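Local structure of epsin-1 (5LOZ) at residues A[4-9]-A[36-41]; A[14-19]-A[54-59]; A[19-24]-A[60-65]; A[25-30]-A[67-72]. The protein binds, as the full-length protein of which this chain is the ENTH domain, membranes enriched in phosphatidylinositol 3,5- and 4,5-bisphosphate and is required for endocytosis. All blocks are in the same frame, centred on the assembly; numbering follows the deposited sequence. Where two conformers were deposited one is given.

Contact 1 of 4, residues A[4-9]-A[36-41]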
# COMPACT_ATOMS: atom_id res chain seq x y z
N SER A 4 -15.65 -1.06 10.99
CA SER A 4 -15.01 -0.14 11.95
C SER A 4 -14.71 1.15 11.16
O SER A 4 -14.74 1.16 9.91
CB SER A 4 -13.74 -0.69 12.53
OG SER A 4 -12.76 -0.85 11.52
N SER A 5 -14.41 2.24 11.86
CA SER A 5 -14.03 3.46 11.20
C SER A 5 -12.67 3.29 10.46
O SER A 5 -12.44 3.91 9.45
CB SER A 5 -13.92 4.61 12.23
OG SER A 5 -13.01 4.27 13.27
N THR A 6 -11.80 2.44 10.97
CA THR A 6 -10.51 2.15 10.28
C THR A 6 -10.77 1.44 8.93
O THR A 6 -10.13 1.72 7.93
CB THR A 6 -9.60 1.29 11.18
OG1 THR A 6 -9.34 2.01 12.39
CG2 THR A 6 -8.24 0.91 10.44
N GLN A 7 -11.77 0.56 8.91
CA GLN A 7 -12.11 -0.16 7.72
C GLN A 7 -12.69 0.79 6.67
O GLN A 7 -12.38 0.67 5.50
CB GLN A 7 -13.06 -1.30 8.01
CG GLN A 7 -12.40 -2.47 8.77
CD GLN A 7 -13.38 -3.55 9.21
OE1 GLN A 7 -14.43 -3.28 9.80
NE2 GLN A 7 -13.02 -4.78 8.94
N VAL A 8 -13.47 1.78 7.11
CA VAL A 8 -14.01 2.76 6.18
C VAL A 8 -12.85 3.62 5.67
O VAL A 8 -12.77 3.89 4.47
CB VAL A 8 -15.12 3.65 6.85
CG1 VAL A 8 -15.53 4.79 5.92
CG2 VAL A 8 -16.35 2.80 7.20
N LEU A 9 -11.97 4.02 6.59
CA LEU A 9 -10.75 4.81 6.22
C LEU A 9 -9.95 4.11 5.08
O LEU A 9 -9.67 4.70 4.03
CB LEU A 9 -9.84 4.97 7.43
CG LEU A 9 -8.79 6.09 7.55
CD1 LEU A 9 -7.61 5.64 8.41
CD2 LEU A 9 -8.36 6.61 6.30
N SER A 36 -3.01 -2.14 17.43
CA SER A 36 -3.19 -3.54 17.10
C SER A 36 -4.42 -3.93 16.28
O SER A 36 -4.32 -4.57 15.25
CB SER A 36 -3.13 -4.44 18.34
OG SER A 36 -1.79 -4.65 18.72
N ALA A 37 -5.59 -3.55 16.74
CA ALA A 37 -6.81 -3.86 16.01
C ALA A 37 -6.80 -3.17 14.63
O ALA A 37 -7.13 -3.78 13.62
CB ALA A 37 -8.06 -3.43 16.83
N ASP A 38 -6.46 -1.89 14.60
CA ASP A 38 -6.37 -1.14 13.35
C ASP A 38 -5.40 -1.78 12.36
O ASP A 38 -5.72 -1.91 11.20
CB ASP A 38 -5.98 0.31 13.61
CG ASP A 38 -7.06 1.11 14.37
OD1 ASP A 38 -8.25 0.72 14.37
OD2 ASP A 38 -6.70 2.14 14.95
N PHE A 39 -4.19 -2.11 12.80
CA PHE A 39 -3.17 -2.76 11.95
C PHE A 39 -3.71 -3.93 11.16
O PHE A 39 -3.62 -3.95 9.94
CB PHE A 39 -1.98 -3.25 12.81
CG PHE A 39 -0.96 -3.99 12.05
CD1 PHE A 39 0.00 -3.33 11.32
CD2 PHE A 39 -0.99 -5.37 12.00
CE1 PHE A 39 0.91 -4.03 10.57
CE2 PHE A 39 -0.07 -6.06 11.26
CZ PHE A 39 0.88 -5.38 10.54
N PHE A 40 -4.35 -4.88 11.84
CA PHE A 40 -4.88 -6.06 11.18
C PHE A 40 -5.98 -5.70 10.17
O PHE A 40 -6.04 -6.27 9.08
CB PHE A 40 -5.38 -7.09 12.20
CG PHE A 40 -4.26 -7.77 12.98
CD1 PHE A 40 -3.51 -8.77 12.40
CD2 PHE A 40 -3.95 -7.37 14.26
CE1 PHE A 40 -2.49 -9.39 13.11
CE2 PHE A 40 -2.95 -7.97 14.98
CZ PHE A 40 -2.22 -8.99 14.40
N GLU A 41 -6.87 -4.78 10.53
CA GLU A 41 -7.94 -4.39 9.59
C GLU A 41 -7.37 -3.67 8.36
O GLU A 41 -7.77 -3.94 7.25
CB GLU A 41 -8.98 -3.51 10.27
CG GLU A 41 -9.75 -4.28 11.36
CD GLU A 41 -10.67 -3.39 12.14
OE1 GLU A 41 -10.64 -2.17 11.90
OE2 GLU A 41 -11.41 -3.91 13.00
O HOH W 1 -10.19 -5.10 7.21

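Contact 2 of 4, residues A[14-19]-A[54-59]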
# COMPACT_ATOMS: atom_id res chain seq x y z
N THR A 14 -8.44 3.60 -0.76
CA THR A 14 -8.03 2.72 -1.83
C THR A 14 -9.17 2.51 -2.85
O THR A 14 -9.13 1.55 -3.60
CB THR A 14 -7.52 1.40 -1.29
OG1 THR A 14 -8.51 0.80 -0.45
CG2 THR A 14 -6.25 1.61 -0.46
N SER A 15 -10.15 3.43 -2.90
CA SER A 15 -11.33 3.23 -3.72
C SER A 15 -11.06 3.51 -5.21
O SER A 15 -10.06 4.10 -5.61
CB SER A 15 -12.50 4.08 -3.23
OG SER A 15 -12.17 5.41 -3.39
N ASN A 16 -11.96 3.02 -6.04
CA ASN A 16 -11.81 3.06 -7.50
C ASN A 16 -12.21 4.36 -8.19
O ASN A 16 -12.80 4.34 -9.27
CB ASN A 16 -12.59 1.88 -8.10
CG ASN A 16 -12.17 1.53 -9.52
OD1 ASN A 16 -11.00 1.49 -9.83
ND2 ASN A 16 -13.16 1.22 -10.38
N ASP A 17 -11.90 5.50 -7.60
CA ASP A 17 -12.13 6.78 -8.28
C ASP A 17 -10.96 7.23 -9.16
O ASP A 17 -11.04 7.17 -10.40
CB ASP A 17 -12.68 7.88 -7.32
CG ASP A 17 -11.88 7.99 -6.00
OD1 ASP A 17 -10.66 7.85 -6.02
OD2 ASP A 17 -12.47 8.19 -4.94
N ASN A 18 -9.89 7.72 -8.53
CA ASN A 18 -8.68 8.14 -9.19
C ASN A 18 -7.51 7.49 -8.43
O ASN A 18 -7.63 7.30 -7.24
CB ASN A 18 -8.55 9.68 -9.16
CG ASN A 18 -9.57 10.37 -10.08
OD1 ASN A 18 -9.48 10.22 -11.30
ND2 ASN A 18 -10.58 11.05 -9.50
N HIS A 19 -6.44 7.17 -9.11
CA HIS A 19 -5.31 6.46 -8.44
C HIS A 19 -4.52 7.27 -7.40
O HIS A 19 -3.71 6.72 -6.68
CB HIS A 19 -4.35 5.83 -9.42
CG HIS A 19 -3.54 6.79 -10.22
ND1 HIS A 19 -2.42 7.42 -9.72
CD2 HIS A 19 -3.65 7.20 -11.51
CE1 HIS A 19 -1.90 8.18 -10.66
NE2 HIS A 19 -2.62 8.07 -11.76
N GLY A 54 -7.82 -6.97 -12.86
CA GLY A 54 -7.26 -5.92 -13.69
C GLY A 54 -8.13 -4.70 -13.92
O GLY A 54 -7.64 -3.58 -13.95
N LYS A 55 -9.43 -4.90 -14.06
CA LYS A 55 -10.37 -3.79 -14.23
C LYS A 55 -10.27 -2.82 -13.05
O LYS A 55 -10.39 -1.61 -13.20
CB LYS A 55 -11.80 -4.34 -14.33
CG LYS A 55 -12.86 -3.30 -14.42
CD LYS A 55 -14.26 -3.95 -14.46
CE LYS A 55 -15.39 -2.93 -14.23
NZ LYS A 55 -16.77 -3.53 -14.29
N TYR A 56 -10.04 -3.36 -11.87
CA TYR A 56 -9.89 -2.56 -10.65
C TYR A 56 -8.45 -2.31 -10.33
O TYR A 56 -8.07 -2.36 -9.16
CB TYR A 56 -10.58 -3.26 -9.50
CG TYR A 56 -12.03 -3.48 -9.78
CD1 TYR A 56 -12.93 -2.43 -9.77
CD2 TYR A 56 -12.51 -4.74 -10.10
CE1 TYR A 56 -14.26 -2.62 -10.05
CE2 TYR A 56 -13.85 -4.94 -10.37
CZ TYR A 56 -14.73 -3.87 -10.34
OH TYR A 56 -16.07 -4.04 -10.61
N TRP A 57 -7.64 -2.00 -11.35
CA TRP A 57 -6.24 -1.73 -11.14
C TRP A 57 -6.00 -0.54 -10.19
O TRP A 57 -4.91 -0.46 -9.58
CB TRP A 57 -5.52 -1.48 -12.47
CG TRP A 57 -5.95 -0.25 -13.23
CD1 TRP A 57 -6.92 -0.19 -14.19
CD2 TRP A 57 -5.44 1.08 -13.09
NE1 TRP A 57 -7.03 1.09 -14.66
CE2 TRP A 57 -6.15 1.89 -13.99
CE3 TRP A 57 -4.46 1.67 -12.30
CZ2 TRP A 57 -5.90 3.26 -14.11
CZ3 TRP A 57 -4.21 3.00 -12.43
CH2 TRP A 57 -4.93 3.79 -13.32
N ARG A 58 -6.96 0.39 -10.08
CA ARG A 58 -6.81 1.53 -9.14
C ARG A 58 -6.81 1.06 -7.69
O ARG A 58 -6.09 1.63 -6.87
CB ARG A 58 -7.83 2.64 -9.38
CG ARG A 58 -7.68 3.36 -10.70
CD ARG A 58 -8.89 4.23 -11.00
NE ARG A 58 -8.66 4.95 -12.27
CZ ARG A 58 -8.94 4.46 -13.48
NH1 ARG A 58 -9.43 3.24 -13.59
NH2 ARG A 58 -8.67 5.15 -14.57
N HIS A 59 -7.53 -0.02 -7.39
CA HIS A 59 -7.49 -0.60 -6.09
C HIS A 59 -6.07 -1.03 -5.75
O HIS A 59 -5.58 -0.77 -4.66
CB HIS A 59 -8.41 -1.82 -5.98
CG HIS A 59 -9.86 -1.52 -5.90
ND1 HIS A 59 -10.83 -2.49 -6.10
CD2 HIS A 59 -10.53 -0.35 -5.72
CE1 HIS A 59 -12.02 -1.93 -6.00
NE2 HIS A 59 -11.87 -0.64 -5.77
O HOH W 2 -9.45 0.95 -11.77
O HOH W 3 -13.86 1.00 -4.97
O HOH W 4 -12.77 0.18 -13.12

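Contact 3 of 4, residues A[19-24]-A[60-65]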
# COMPACT_ATOMS: atom_id res chain seq x y z
N HIS A 19 -6.44 7.17 -9.11
CA HIS A 19 -5.31 6.46 -8.44
C HIS A 19 -4.52 7.27 -7.40
O HIS A 19 -3.71 6.72 -6.68
CB HIS A 19 -4.35 5.83 -9.42
CG HIS A 19 -3.54 6.79 -10.22
ND1 HIS A 19 -2.42 7.42 -9.72
CD2 HIS A 19 -3.65 7.20 -11.51
CE1 HIS A 19 -1.90 8.18 -10.66
NE2 HIS A 19 -2.62 8.07 -11.76
N GLN A 20 -4.74 8.58 -7.32
CA GLN A 20 -4.08 9.40 -6.31
C GLN A 20 -4.68 9.21 -4.93
O GLN A 20 -5.86 9.24 -4.75
CB GLN A 20 -4.10 10.85 -6.72
CG GLN A 20 -3.30 11.15 -8.00
CD GLN A 20 -4.16 11.07 -9.28
OE1 GLN A 20 -5.27 10.53 -9.27
NE2 GLN A 20 -3.64 11.58 -10.35
N VAL A 21 -3.83 8.98 -3.93
CA VAL A 21 -4.25 8.82 -2.55
C VAL A 21 -4.07 10.16 -1.82
O VAL A 21 -3.04 10.84 -1.96
CB VAL A 21 -3.43 7.71 -1.84
CG1 VAL A 21 -3.90 7.52 -0.41
CG2 VAL A 21 -3.51 6.40 -2.64
N SER A 22 -5.10 10.57 -1.09
CA SER A 22 -5.04 11.76 -0.27
C SER A 22 -3.95 11.69 0.83
O SER A 22 -3.75 10.63 1.49
CB SER A 22 -6.42 12.00 0.37
OG SER A 22 -6.33 12.66 1.63
N LYS A 23 -3.27 12.82 1.05
CA LYS A 23 -2.31 12.95 2.16
C LYS A 23 -2.98 12.72 3.51
O LYS A 23 -2.44 12.08 4.38
CB LYS A 23 -1.67 14.35 2.14
CG LYS A 23 -0.34 14.42 2.91
CD LYS A 23 0.20 15.88 2.98
CE LYS A 23 0.44 16.50 1.57
NZ LYS A 23 1.26 17.77 1.56
N ASP A 24 -4.16 13.28 3.68
CA ASP A 24 -5.01 13.04 4.84
C ASP A 24 -5.05 11.54 5.21
O ASP A 24 -4.78 11.14 6.37
CB ASP A 24 -6.45 13.46 4.51
CG ASP A 24 -6.83 14.78 5.06
OD1 ASP A 24 -6.88 15.75 4.26
OD2 ASP A 24 -7.11 14.83 6.29
N ILE A 60 -5.45 -1.68 -6.72
CA ILE A 60 -4.08 -2.22 -6.60
C ILE A 60 -3.05 -1.11 -6.48
O ILE A 60 -2.28 -1.10 -5.53
CB ILE A 60 -3.72 -3.12 -7.84
CG1 ILE A 60 -4.82 -4.18 -8.06
CG2 ILE A 60 -2.37 -3.73 -7.65
CD1 ILE A 60 -4.50 -5.21 -9.16
N ALA A 61 -3.07 -0.16 -7.42
CA ALA A 61 -2.17 0.98 -7.37
C ALA A 61 -2.23 1.69 -6.03
O ALA A 61 -1.18 1.98 -5.44
CB ALA A 61 -2.49 1.95 -8.51
N LYS A 62 -3.43 1.99 -5.54
CA LYS A 62 -3.58 2.81 -4.34
C LYS A 62 -3.15 2.03 -3.07
O LYS A 62 -2.55 2.60 -2.17
CB LYS A 62 -4.99 3.34 -4.22
CG LYS A 62 -5.40 4.25 -5.37
CD LYS A 62 -6.85 4.60 -5.32
CE LYS A 62 -7.13 5.76 -4.37
NZ LYS A 62 -8.57 6.17 -4.42
N ALA A 63 -3.45 0.74 -3.05
CA ALA A 63 -3.02 -0.14 -2.00
C ALA A 63 -1.48 -0.12 -1.91
O ALA A 63 -0.92 0.00 -0.81
CB ALA A 63 -3.50 -1.54 -2.22
N LEU A 64 -0.82 -0.16 -3.06
CA LEU A 64 0.64 -0.12 -3.10
C LEU A 64 1.17 1.18 -2.62
O LEU A 64 2.22 1.23 -1.94
CB LEU A 64 1.14 -0.43 -4.52
CG LEU A 64 0.99 -1.87 -5.06
CD1 LEU A 64 1.28 -1.93 -6.58
CD2 LEU A 64 1.91 -2.86 -4.29
N THR A 65 0.47 2.27 -2.93
CA THR A 65 0.81 3.63 -2.42
C THR A 65 0.68 3.71 -0.90
O THR A 65 1.55 4.26 -0.22
CB THR A 65 -0.07 4.74 -3.05
OG1 THR A 65 0.08 4.69 -4.47
CG2 THR A 65 0.31 6.10 -2.56
O HOH W 5 -1.73 5.06 -6.48

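Contact 4 of 4, residues A[25-30]-A[67-72]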
# COMPACT_ATOMS: atom_id res chain seq x y z
N SER A 25 -5.46 10.74 4.23
CA SER A 25 -5.64 9.30 4.42
C SER A 25 -4.33 8.61 4.81
O SER A 25 -4.31 7.80 5.73
CB SER A 25 -6.21 8.66 3.14
OG SER A 25 -7.49 9.22 2.86
N LEU A 26 -3.24 8.94 4.14
CA LEU A 26 -1.99 8.31 4.40
C LEU A 26 -1.51 8.55 5.84
O LEU A 26 -1.04 7.65 6.51
CB LEU A 26 -0.95 8.74 3.36
CG LEU A 26 -1.25 8.28 1.90
CD1 LEU A 26 -0.47 9.11 0.93
CD2 LEU A 26 -0.93 6.82 1.70
N ILE A 27 -1.58 9.79 6.29
CA ILE A 27 -1.13 10.16 7.62
C ILE A 27 -1.95 9.43 8.66
O ILE A 27 -1.39 8.85 9.61
CB ILE A 27 -1.22 11.70 7.83
CG1 ILE A 27 -0.13 12.41 7.03
CG2 ILE A 27 -1.15 12.08 9.34
CD1 ILE A 27 -0.41 13.82 6.84
N GLU A 28 -3.27 9.40 8.47
CA GLU A 28 -4.13 8.70 9.41
C GLU A 28 -3.88 7.19 9.40
O GLU A 28 -3.91 6.57 10.44
CB GLU A 28 -5.60 9.03 9.13
CG GLU A 28 -6.49 8.77 10.32
CD GLU A 28 -7.91 9.31 10.17
OE1 GLU A 28 -8.77 8.88 10.99
OE2 GLU A 28 -8.17 10.13 9.25
N LEU A 29 -3.64 6.58 8.23
CA LEU A 29 -3.37 5.13 8.15
C LEU A 29 -2.03 4.77 8.83
O LEU A 29 -1.92 3.76 9.52
CB LEU A 29 -3.39 4.66 6.68
CG LEU A 29 -4.78 4.58 6.04
CD1 LEU A 29 -4.69 4.36 4.54
CD2 LEU A 29 -5.64 3.45 6.68
N ALA A 30 -1.03 5.65 8.69
CA ALA A 30 0.25 5.42 9.33
C ALA A 30 0.14 5.54 10.85
O ALA A 30 0.71 4.71 11.57
CB ALA A 30 1.34 6.32 8.75
N ILE A 67 0.81 1.04 1.10
CA ILE A 67 1.88 0.20 1.66
C ILE A 67 3.26 0.91 1.71
O ILE A 67 4.01 0.80 2.68
CB ILE A 67 1.97 -1.17 0.99
CG1 ILE A 67 0.67 -1.93 1.17
CG2 ILE A 67 3.19 -1.96 1.56
CD1 ILE A 67 0.56 -3.17 0.37
N ASP A 68 3.57 1.65 0.65
CA ASP A 68 4.82 2.40 0.57
C ASP A 68 4.91 3.40 1.73
O ASP A 68 5.97 3.48 2.39
CB ASP A 68 4.96 3.07 -0.79
CG ASP A 68 6.04 4.12 -0.81
OD1 ASP A 68 7.20 3.70 -0.92
OD2 ASP A 68 5.74 5.34 -0.64
N TYR A 69 3.84 4.16 1.97
CA TYR A 69 3.81 5.15 3.02
C TYR A 69 3.95 4.48 4.40
O TYR A 69 4.63 4.98 5.30
CB TYR A 69 2.54 5.96 2.99
CG TYR A 69 2.62 7.26 3.75
CD1 TYR A 69 3.14 8.40 3.15
CD2 TYR A 69 2.18 7.37 5.05
CE1 TYR A 69 3.22 9.60 3.81
CE2 TYR A 69 2.24 8.59 5.74
CZ TYR A 69 2.78 9.71 5.11
OH TYR A 69 2.88 10.95 5.70
N LEU A 70 3.30 3.33 4.55
CA LEU A 70 3.26 2.62 5.80
C LEU A 70 4.65 2.11 6.21
O LEU A 70 4.98 2.13 7.39
CB LEU A 70 2.29 1.44 5.72
CG LEU A 70 0.80 1.71 5.81
CD1 LEU A 70 -0.03 0.42 5.84
CD2 LEU A 70 0.50 2.58 7.04
N ILE A 71 5.42 1.60 5.27
CA ILE A 71 6.75 1.08 5.59
C ILE A 71 7.73 2.22 5.83
O ILE A 71 8.74 2.04 6.50
CB ILE A 71 7.29 0.03 4.57
CG1 ILE A 71 7.67 0.67 3.23
CG2 ILE A 71 6.30 -1.16 4.40
CD1 ILE A 71 8.50 -0.22 2.33
N ARG A 72 7.43 3.40 5.27
CA ARG A 72 8.23 4.57 5.46
C ARG A 72 7.85 5.38 6.72
O ARG A 72 8.71 6.05 7.30
CB ARG A 72 8.20 5.47 4.23
CG ARG A 72 8.93 4.94 3.01
CD ARG A 72 8.40 5.62 1.74
NE ARG A 72 8.67 7.03 1.75
CZ ARG A 72 7.89 7.99 1.27
NH1 ARG A 72 6.74 7.70 0.67
NH2 ARG A 72 8.29 9.26 1.36

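Contact 1 of 4, residues A[4-9]-A[36-41]
Ser4 and Gln7 form a capping box at the start of helix 5-13, and both touch Glu41 on helix 36-50. The two helices belong to the alpha-alpha superhelix of the ENTH domain. In the box, Ser4 N donates to Gln7 OE1 at 2.8 Å, in the plane of the amide and on a lone pair. In return, Gln7 N donates to Ser4 OG at 3.1 Å. Ser4 can accept this bond with OG set between its own backbone N and carbonyl carbon. Ser4 OG also donates across the contact to Glu41 OE1, a short bond of 2.5 Å. The hydroxyl meets that oxygen from above the carboxylate plane, 40° out of it. One serine oxygen thus serves both the helix cap and the neighbouring helix. The Gln7 amide stacks on the Glu41 carboxylate with the planes 21° apart, although the two side chains cross at about a right angle. Gln7 CG lies 3.6 Å from Glu41 OE1. Thr6 makes the second bond between the helices. Thr6 OG1 donates to Asp38 OD1 at 2.6 Å from well above the carboxylate plane, 75° out of it. Lys32 of helix 23-32 adds a weak bond to Thr6 OG1 and touches Asp38. On the Gln7 side a water donates to Glu41 O at 2.7 Å and accepts a weak bond from Gln7 NE2.

Contact 2 of 4, residues A[14-19]-A[54-59]
Asn16 reaches between the side chains of Tyr56, Arg58 and His59, and each meets a different part of it. Its CG is anti to the backbone N (chi1 -161°), which sends the amide across to the start of helix 57-73. Asn16 ND2 comes to the edge of the Tyr56 ring, 3.7 Å from Tyr56 CD1 and near the ring plane. The amide and ring planes stand 66° apart. Asn16 OD1 turns to the aliphatic part of Arg58 and lies 3.4 Å from Arg58 CB. Asn16 CB rests 3.5 Å from His59 NE2, placed obliquely to that ring. Thr14 O also approaches the His59 ring obliquely, 3.2 Å from His59 CD2.

Arg58 runs extended from CG to NE. Its guanidinium has Trp57 CZ2 over the centre of one face. His19 CD2 meets the edge of the Trp57 ring, 4.1 Å from Trp57 CH2.

Water carries the polar links. One molecule donates to Asn16 OD1 at 2.5 Å and to Lys55 O, and accepts from Arg58 N and from NH1. A second joins Asn16 ND2 to Lys55 O. A third lies in the plane of the His59 ring at NE2 and accepts from Asn16 N. The other ring nitrogen, His59 ND1, is hydrogen-bonded to Asp52.

The loop after helix 5-13 is thereby laid over the start of helix 57-73. Thr14 packs on Leu46 of helix 36-50, while His19 and Trp57 both touch Ile108 of helix 106-121.

Contact 3 of 4, residues A[19-24]-A[60-65]
Lys62 touches His19, Gln20 and Val21 along its chain, and its NZ is gripped by the loop just before them. NZ makes a salt bridge with Asp17 OD1, a hydrogen bond with Ser15 O and a weak one with Asn18 O. The chain bends at chi3 (83°), which brings CE to the carbonyl of Gln20. Lys62 CG passes 3.3 Å from His19 O, and Lys62 CE lies 3.7 Å from Gln20 O. An alanine here would keep CB but remove the rest of the chain with its ammonium group, and would probably leave the Asp17 carboxylate and the Ser15 carbonyl without their mate and the loop less firmly held.

Val21 supplies the apolar half. Val21 CG2 lies beside its own backbone N and points at helix 57-73, where it meets Lys62 CB at 3.7 Å. Val21 and Thr65 meet tip to tip, with Val21 CG2 3.8 Å from Thr65 CG2. A water completes the contact. It donates to His19 O at 2.6 Å and is hydrogen-bonded to Thr65 OG1 at 2.7 Å. Thr65 OG1 also bonds Lys112 of helix 106-121. His19 CB adds a looser touch on Ala61 CB at 4.4 Å.

The contact sets the loop leading into helix 23-32 against the first half of helix 57-73. Other sides of that helix are packed by neighbours: Ala63 meets Arg49 and Leu50 of helix 36-50, and Ile60 and Leu64 meet helix 106-121.

Contact 4 of 4, residues A[25-30]-A[67-72]
Leu26 lies across from Tyr69 and Ala30 across from Leu70, where helices 23-32 and 57-73 pack at a crossing angle of -49°. The axes of the two segments approach to 9.4 Å. The backbones are closer at the second pair, where Ala30 CA and Leu70 CA are 5.4 Å apart.

Tyr69 has the largest share of the contact. Its CG is anti to the backbone N (chi1 -161°), and the ring lies against helix 23-32. Leu26 CB sits over the centre of one face in a CH-pi contact, 3.8 Å from the Tyr69 ring centroid and 11° off the normal. The Leu26 carbonyl O is 3.5 Å from Tyr69 CE2. Ala30 CB comes to the ring edge, near its plane, 3.9 Å from Tyr69 CE2. At the far end Ile27 CG1 lies 3.6 Å from Tyr69 OH. An alanine here would strip the ring from Leu26, Ile27 and Ala30, leaving only CB against Leu26 CD2, and would probably open a gap between the two helices.

Leu70 adds a second touch. Leu70 CD2 lies 3.7 Å from Ala30 CA and also touches Leu29 O. The small Ala30 side chain thus stands between Tyr69 and Leu70.

Tyr69 also stacks on Phe73 of its own helix. Leu29 turns on to Leu9 of helix 5-13 and Ile42 of helix 36-50, and Leu70 packs on Leu46. Packing of a helix against the next but one, with helix 36-50 between them in the chain, fits the alpha-alpha superhelix of the ENTH domain.

In the fold
From the N terminus, the first partners come in the order 4-9, 14-19, 19-24 and 25-30. Their mates follow in the same order: 36-41, 54-59, 60-65 and 67-72. Every pair of contacts therefore crosses, and none nests. Contact 1 closes the first loop by joining helix 5-13 to helix 36-50. Contacts 2, 3 and 4 then run in sequence along helix 57-73. They bring to it first the loop after helix 5-13, then the lead into helix 23-32, then that helix itself. Contacts 2 and 3 share His19, Val21 packs on Leu26 between contacts 3 and 4, and Leu9 on Leu29 links contact 1 to contact 4.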